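Local coordinates for Rho GTPase-activating protein 26 (PDB 1F7C) that activates the GTPase activity of RhoA and CDC42, the deposited piece being the RhoGAP (BH) domain of this longer multidomain regulator, at residues 124-129 and 198-203; 44-49 and 85-90. All blocks are in the same frame, centred on the assembly; numbering follows the deposited sequence.

Contact 1: 124-129 and 198-203; sequences AAKLEN and IKFQNI
Lys126 lays its aliphatic chain across one face of the Phe200 ring, and this overlap, together with the methyl of Ala125, joins the end of helix 115-125 to helix 198-210. The touching atom is Lys126 CG, 3.8 Å from the centroid of the Phe200 ring and 26° off its normal, a CH-pi contact displaced toward the rim; its nearest ring atom is CE2 of Phe200, at 3.5 Å. In Lys126, CG stands opposite the carbonyl carbon (chi1 -78°), and the chain runs on extended, crossing the Phe200 side chain at about a right angle. That course holds NZ high above the same face, 18° off the normal, where it forms a salt bridge with Asp197, while its 5.6 Å separation from the Phe200 centroid allows at most a weak cation-pi attraction. At the ring edge, in plane, lies Ala125 O, 4.0 Å from Phe200 CD2. Ala125 directs its methyl at the facing helix, where CB lies 4.4 Å from Phe200 CB and 4.2 Å from Ile203 CG2. No hydrogen bond spans the two segments; their direct contact therefore rests on dispersion and CH-pi packing, with the lysine charge answered by Asp197 beside it.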
ATOM      1  N   ALA A 124      -0.548  13.258 -13.010  1.00 44.17           N
ATOM      2  CA  ALA A 124      -1.284  12.295 -13.821  1.00 44.99           C
ATOM      3  C   ALA A 124      -2.694  12.066 -13.281  1.00 46.01           C
ATOM      4  O   ALA A 124      -3.645  11.945 -14.047  1.00 45.60           O
ATOM      5  CB  ALA A 124      -0.522  10.975 -13.885  1.00 45.41           C
ATOM      6  N   ALA A 125      -2.825  12.016 -11.959  1.00 47.93           N
ATOM      7  CA  ALA A 125      -4.122  11.799 -11.323  1.00 49.22           C
ATOM      8  C   ALA A 125      -5.075  12.970 -11.556  1.00 51.42           C
ATOM      9  O   ALA A 125      -6.278  12.853 -11.322  1.00 52.19           O
ATOM     10  CB  ALA A 125      -3.934  11.570  -9.825  1.00 47.40           C
ATOM     11  N   LYS A 126      -4.531  14.094 -12.014  1.00 53.22           N
ATOM     12  CA  LYS A 126      -5.323  15.292 -12.273  1.00 55.89           C
ATOM     13  C   LYS A 126      -5.940  15.353 -13.670  1.00 58.89           C
ATOM     14  O   LYS A 126      -6.875  16.117 -13.903  1.00 60.76           O
ATOM     15  CB  LYS A 126      -4.468  16.541 -12.069  1.00 54.70           C
ATOM     16  CG  LYS A 126      -4.237  16.946 -10.633  1.00 49.99           C
ATOM     17  CD  LYS A 126      -3.298  18.127 -10.621  1.00 47.62           C
ATOM     18  CE  LYS A 126      -3.216  18.795  -9.271  1.00 47.10           C
ATOM     19  NZ  LYS A 126      -2.347  19.997  -9.375  1.00 48.27           N
ATOM     20  N   LEU A 127      -5.411  14.567 -14.602  1.00 61.37           N
ATOM     21  CA  LEU A 127      -5.931  14.557 -15.962  1.00 63.14           C
ATOM     22  C   LEU A 127      -7.454  14.484 -15.969  1.00 65.86           C
ATOM     23  O   LEU A 127      -8.057  13.742 -15.191  1.00 66.42           O
ATOM     24  CB  LEU A 127      -5.328  13.388 -16.738  1.00 62.51           C
ATOM     25  CG  LEU A 127      -3.900  13.658 -17.223  1.00 61.04           C
ATOM     26  CD1 LEU A 127      -3.182  12.368 -17.570  1.00 60.36           C
ATOM     27  CD2 LEU A 127      -3.972  14.577 -18.426  1.00 61.78           C
ATOM     28  N   GLU A 128      -8.068  15.276 -16.845  1.00 68.64           N
ATOM     29  CA  GLU A 128      -9.521  15.341 -16.959  1.00 70.56           C
ATOM     30  C   GLU A 128     -10.121  14.080 -17.565  1.00 71.58           C
ATOM     31  O   GLU A 128     -11.293  13.777 -17.348  1.00 72.65           O
ATOM     32  CB  GLU A 128      -9.924  16.559 -17.788  1.00 71.14           C
ATOM     33  N   ASN A 129      -9.317  13.347 -18.325  1.00 72.14           N
ATOM     34  CA  ASN A 129      -9.784  12.118 -18.957  1.00 72.86           C
ATOM     35  C   ASN A 129      -9.523  10.905 -18.060  1.00 73.36           C
ATOM     36  O   ASN A 129      -8.380  10.627 -17.694  1.00 73.46           O
ATOM     37  CB  ASN A 129      -9.077  11.930 -20.298  1.00 73.14           C
ATOM     38  CG  ASN A 129      -9.553  10.707 -21.043  1.00 73.22           C
ATOM     39  OD1 ASN A 129      -9.011  10.359 -22.089  1.00 74.37           O
ATOM     40  ND2 ASN A 129     -10.575  10.046 -20.512  1.00 74.56           N
ATOM     41  N   ILE A 198      -3.019  17.097  -1.799  1.00 49.59           N
ATOM     42  CA  ILE A 198      -3.005  15.949  -0.899  1.00 48.14           C
ATOM     43  C   ILE A 198      -4.114  14.986  -1.279  1.00 46.74           C
ATOM     44  O   ILE A 198      -3.936  13.767  -1.259  1.00 49.19           O
ATOM     45  CB  ILE A 198      -3.205  16.384   0.576  1.00 50.30           C
ATOM     46  CG1 ILE A 198      -2.008  17.220   1.040  1.00 50.22           C
ATOM     47  CG2 ILE A 198      -3.383  15.164   1.472  1.00 47.73           C
ATOM     48  CD1 ILE A 198      -0.680  16.492   0.976  1.00 51.94           C
ATOM     49  N   LYS A 199      -5.265  15.535  -1.636  1.00 44.28           N
ATOM     50  CA  LYS A 199      -6.386  14.702  -2.020  1.00 44.13           C
ATOM     51  C   LYS A 199      -6.047  13.801  -3.205  1.00 43.18           C
ATOM     52  O   LYS A 199      -6.481  12.652  -3.250  1.00 43.44           O
ATOM     53  CB  LYS A 199      -7.608  15.562  -2.349  1.00 43.42           C
ATOM     54  CG  LYS A 199      -7.394  16.551  -3.478  1.00 46.83           C
ATOM     55  CD  LYS A 199      -8.684  17.273  -3.817  1.00 49.28           C
ATOM     56  CE  LYS A 199      -9.229  18.022  -2.607  1.00 50.09           C
ATOM     57  NZ  LYS A 199      -8.312  19.113  -2.180  1.00 51.08           N
ATOM     58  N   PHE A 200      -5.277  14.313  -4.162  1.00 42.98           N
ATOM     59  CA  PHE A 200      -4.910  13.512  -5.328  1.00 42.78           C
ATOM     60  C   PHE A 200      -3.943  12.385  -4.992  1.00 41.64           C
ATOM     61  O   PHE A 200      -3.795  11.448  -5.764  1.00 42.66           O
ATOM     62  CB  PHE A 200      -4.313  14.381  -6.425  1.00 42.29           C
ATOM     63  CG  PHE A 200      -5.255  15.413  -6.946  1.00 46.40           C
ATOM     64  CD1 PHE A 200      -5.428  16.615  -6.272  1.00 48.63           C
ATOM     65  CD2 PHE A 200      -5.996  15.176  -8.099  1.00 47.10           C
ATOM     66  CE1 PHE A 200      -6.331  17.574  -6.737  1.00 50.64           C
ATOM     67  CE2 PHE A 200      -6.899  16.124  -8.574  1.00 49.63           C
ATOM     68  CZ  PHE A 200      -7.069  17.329  -7.891  1.00 50.07           C
ATOM     69  N   GLN A 201      -3.276  12.474  -3.850  1.00 40.63           N
ATOM     70  CA  GLN A 201      -2.371  11.405  -3.460  1.00 40.22           C
ATOM     71  C   GLN A 201      -3.246  10.175  -3.243  1.00 38.66           C
ATOM     72  O   GLN A 201      -2.835   9.045  -3.502  1.00 37.76           O
ATOM     73  CB  GLN A 201      -1.653  11.741  -2.157  1.00 42.51           C
ATOM     74  CG  GLN A 201      -0.932  13.075  -2.161  1.00 47.60           C
ATOM     75  CD  GLN A 201       0.087  13.171  -1.036  1.00 49.88           C
ATOM     76  OE1 GLN A 201      -0.151  12.699   0.080  1.00 49.40           O
ATOM     77  NE2 GLN A 201       1.228  13.788  -1.324  1.00 51.31           N
ATOM     78  N   ASN A 202      -4.465  10.414  -2.770  1.00 36.27           N
ATOM     79  CA  ASN A 202      -5.416   9.349  -2.511  1.00 34.39           C
ATOM     80  C   ASN A 202      -5.999   8.768  -3.805  1.00 32.68           C
ATOM     81  O   ASN A 202      -6.231   7.567  -3.892  1.00 30.81           O
ATOM     82  CB  ASN A 202      -6.531   9.863  -1.598  1.00 34.50           C
ATOM     83  CG  ASN A 202      -6.004  10.363  -0.265  1.00 36.39           C
ATOM     84  OD1 ASN A 202      -4.812  10.258   0.022  1.00 35.15           O
ATOM     85  ND2 ASN A 202      -6.893  10.905   0.560  1.00 36.96           N
ATOM     86  N   ILE A 203      -6.220   9.620  -4.802  1.00 32.72           N
ATOM     87  CA  ILE A 203      -6.756   9.189  -6.095  1.00 33.12           C
ATOM     88  C   ILE A 203      -5.774   8.238  -6.786  1.00 33.39           C
ATOM     89  O   ILE A 203      -6.170   7.294  -7.483  1.00 32.47           O
ATOM     90  CB  ILE A 203      -7.002  10.399  -7.036  1.00 35.40           C
ATOM     91  CG1 ILE A 203      -7.983  11.380  -6.384  1.00 38.60           C
ATOM     92  CG2 ILE A 203      -7.539   9.928  -8.374  1.00 32.88           C
ATOM     93  CD1 ILE A 203      -9.317  10.763  -6.012  1.00 40.57           C
TER

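Contact 2: 44-49 and 85-90; sequences CIHAVE and ETEICA
The imidazole of His46 and the carboxylate of Glu87 meet at a slant, their planes 64° apart, the acid oxygen approaching the ring obliquely. Glu87 OE1 is 3.0 Å from His46 CE1, a carbon, and 3.5 Å from His46 ND1; no hydrogen bond is formed between the two side chains, so the pairing is at most a polar approach. His46 gets there with CG anti to its own N (chi1 -179°), swinging the ring off the helix toward the loop, while the extended chain of Glu87 brings its acid group across. A water spans the same gap through two weak bonds, 3.3 Å to His46 ND1 and 3.5 Å from Ile88 N, which donates to it. Deeper in, Ile88 reaches the helix with its CD1 methyl: CD1 of Ile88 is 4.3 Å from Cys44 SG and 4.4 Å from Ala47 CB. Cys44 and Ala47 are three residues, nearly one turn, apart, so the methyl packs against one side of helix 35-51, and Ile88 also touches Ile97 of helix 94-106. The arrangement is a loop packed on a helix within the all-helical RhoGAP fold: residues 85-90, in the connection from helix 65-76 to helix 94-106, lie against helix 35-51.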
ATOM      1  N   CYS A  44       2.641 -10.529   6.307  1.00 38.59           N
ATOM      2  CA  CYS A  44       1.494  -9.744   6.739  1.00 36.07           C
ATOM      3  C   CYS A  44       0.321  -9.876   5.780  1.00 36.29           C
ATOM      4  O   CYS A  44      -0.834  -9.959   6.204  1.00 36.93           O
ATOM      5  CB  CYS A  44       1.874  -8.275   6.884  1.00 36.04           C
ATOM      6  SG  CYS A  44       2.900  -7.906   8.315  1.00 38.96           S
ATOM      7  N   ILE A  45       0.613  -9.897   4.486  1.00 34.35           N
ATOM      8  CA  ILE A  45      -0.441 -10.022   3.490  1.00 33.19           C
ATOM      9  C   ILE A  45      -1.133 -11.363   3.653  1.00 33.70           C
ATOM     10  O   ILE A  45      -2.358 -11.448   3.673  1.00 31.50           O
ATOM     11  CB  ILE A  45       0.115  -9.935   2.050  1.00 32.12           C
ATOM     12  CG1 ILE A  45       0.582  -8.514   1.756  1.00 31.05           C
ATOM     13  CG2 ILE A  45      -0.936 -10.362   1.051  1.00 30.51           C
ATOM     14  CD1 ILE A  45      -0.338  -7.474   2.287  1.00 33.00           C
ATOM     15  N   HIS A  46      -0.327 -12.408   3.785  1.00 34.93           N
ATOM     16  CA  HIS A  46      -0.841 -13.755   3.930  1.00 36.62           C
ATOM     17  C   HIS A  46      -1.744 -13.941   5.136  1.00 35.97           C
ATOM     18  O   HIS A  46      -2.793 -14.577   5.029  1.00 35.47           O
ATOM     19  CB  HIS A  46       0.306 -14.758   3.995  1.00 38.25           C
ATOM     20  CG  HIS A  46      -0.154 -16.175   4.110  1.00 42.01           C
ATOM     21  ND1 HIS A  46      -0.337 -16.801   5.325  1.00 42.75           N
ATOM     22  CD2 HIS A  46      -0.545 -17.061   3.163  1.00 41.75           C
ATOM     23  CE1 HIS A  46      -0.825 -18.012   5.120  1.00 43.41           C
ATOM     24  NE2 HIS A  46      -0.961 -18.194   3.820  1.00 43.83           N
ATOM     25  N   ALA A  47      -1.343 -13.392   6.278  1.00 34.48           N
ATOM     26  CA  ALA A  47      -2.137 -13.526   7.494  1.00 34.23           C
ATOM     27  C   ALA A  47      -3.483 -12.810   7.384  1.00 33.45           C
ATOM     28  O   ALA A  47      -4.523 -13.342   7.794  1.00 33.72           O
ATOM     29  CB  ALA A  47      -1.358 -12.991   8.698  1.00 33.13           C
ATOM     30  N   VAL A  48      -3.462 -11.599   6.841  1.00 30.96           N
ATOM     31  CA  VAL A  48      -4.688 -10.843   6.694  1.00 29.95           C
ATOM     32  C   VAL A  48      -5.636 -11.580   5.758  1.00 30.92           C
ATOM     33  O   VAL A  48      -6.817 -11.700   6.039  1.00 32.01           O
ATOM     34  CB  VAL A  48      -4.397  -9.407   6.164  1.00 28.41           C
ATOM     35  CG1 VAL A  48      -5.690  -8.689   5.785  1.00 27.06           C
ATOM     36  CG2 VAL A  48      -3.694  -8.612   7.239  1.00 28.82           C
ATOM     37  N   GLU A  49      -5.122 -12.097   4.649  1.00 31.18           N
ATOM     38  CA  GLU A  49      -5.988 -12.780   3.711  1.00 30.96           C
ATOM     39  C   GLU A  49      -6.531 -14.108   4.203  1.00 31.45           C
ATOM     40  O   GLU A  49      -7.720 -14.372   4.052  1.00 31.22           O
ATOM     41  CB  GLU A  49      -5.288 -12.965   2.372  1.00 26.21           C
ATOM     42  CG  GLU A  49      -4.900 -11.658   1.738  1.00 30.45           C
ATOM     43  CD  GLU A  49      -4.442 -11.821   0.313  1.00 28.28           C
ATOM     44  OE1 GLU A  49      -4.101 -12.957  -0.048  1.00 30.69           O
ATOM     45  OE2 GLU A  49      -4.419 -10.821  -0.437  1.00 25.68           O
ATOM     46  N   GLU A  85       8.870 -18.550   4.415  1.00 83.70           N
ATOM     47  CA  GLU A  85       9.057 -19.763   5.261  1.00 84.21           C
ATOM     48  C   GLU A  85       8.012 -19.852   6.378  1.00 84.04           C
ATOM     49  O   GLU A  85       6.953 -20.465   6.214  1.00 83.75           O
ATOM     50  CB  GLU A  85      10.463 -19.759   5.858  1.00 84.26           C
ATOM     51  N   THR A  86       8.315 -19.240   7.516  1.00 83.57           N
ATOM     52  CA  THR A  86       7.405 -19.261   8.654  1.00 82.63           C
ATOM     53  C   THR A  86       6.173 -18.391   8.390  1.00 82.13           C
ATOM     54  O   THR A  86       6.065 -17.741   7.350  1.00 81.55           O
ATOM     55  CB  THR A  86       8.121 -18.764   9.940  1.00 82.62           C
ATOM     56  OG1 THR A  86       7.549 -19.411  11.082  1.00 83.57           O
ATOM     57  CG2 THR A  86       7.973 -17.248  10.099  1.00 80.90           C
ATOM     58  N   GLU A  87       5.249 -18.391   9.343  1.00 81.39           N
ATOM     59  CA  GLU A  87       4.026 -17.608   9.244  1.00 80.35           C
ATOM     60  C   GLU A  87       3.683 -17.052  10.615  1.00 79.14           C
ATOM     61  O   GLU A  87       3.940 -17.694  11.630  1.00 79.55           O
ATOM     62  CB  GLU A  87       2.878 -18.479   8.726  1.00 81.31           C
ATOM     63  CG  GLU A  87       2.864 -18.624   7.211  1.00 83.46           C
ATOM     64  CD  GLU A  87       1.879 -19.671   6.726  1.00 84.95           C
ATOM     65  OE1 GLU A  87       0.707 -19.637   7.164  1.00 84.67           O
ATOM     66  OE2 GLU A  87       2.277 -20.520   5.898  1.00 85.87           O
ATOM     67  N   ILE A  88       3.107 -15.857  10.640  1.00 77.44           N
ATOM     68  CA  ILE A  88       2.745 -15.218  11.896  1.00 75.54           C
ATOM     69  C   ILE A  88       1.812 -16.098  12.722  1.00 76.47           C
ATOM     70  O   ILE A  88       0.878 -16.705  12.191  1.00 76.96           O
ATOM     71  CB  ILE A  88       2.073 -13.853  11.648  1.00 73.47           C
ATOM     72  CG1 ILE A  88       2.994 -12.976  10.788  1.00 71.33           C
ATOM     73  CG2 ILE A  88       1.777 -13.169  12.974  1.00 73.18           C
ATOM     74  CD1 ILE A  88       2.441 -11.600  10.492  1.00 66.85           C
ATOM     75  N   CYS A  89       2.075 -16.167  14.025  1.00 77.28           N
ATOM     76  CA  CYS A  89       1.273 -16.973  14.947  1.00 78.51           C
ATOM     77  C   CYS A  89      -0.112 -16.377  15.184  1.00 76.87           C
ATOM     78  O   CYS A  89      -0.311 -15.167  15.100  1.00 76.01           O
ATOM     79  CB  CYS A  89       2.001 -17.108  16.291  1.00 81.12           C
ATOM     80  SG  CYS A  89       1.183 -18.188  17.492  1.00 86.88           S
ATOM     81  N   ALA A  90      -1.065 -17.251  15.494  1.00 75.53           N
ATOM     82  CA  ALA A  90      -2.437 -16.842  15.755  1.00 74.07           C
ATOM     83  C   ALA A  90      -2.535 -15.957  16.990  1.00 73.70           C
ATOM     84  O   ALA A  90      -3.536 -15.279  17.200  1.00 74.95           O
ATOM     85  CB  ALA A  90      -3.322 -18.069  15.921  1.00 73.42           C
TER
HETATM   86  O   HOH W   1       1.621 -15.299   7.575  1.00 48.82           O

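Contacts 1 and 2 lie on opposite sides of the chain's centre, their centres 33 Å apart and their nearest atoms about 17 Å apart, so neither touches the other. Along the chain, both segments of contact 2 come before the first segment of contact 1. No helix is common to both. Contact 2 sets helix 35-51 against the loop preceding helix 94-106, whereas contact 1 brings the end of helix 115-125 to helix 198-210. All four segments belong to the RhoGAP domain, and both contacts are away from the predicted arginine finger, Arg60. They are thus two separate packing contacts of one helical domain, each joining parts distant in sequence.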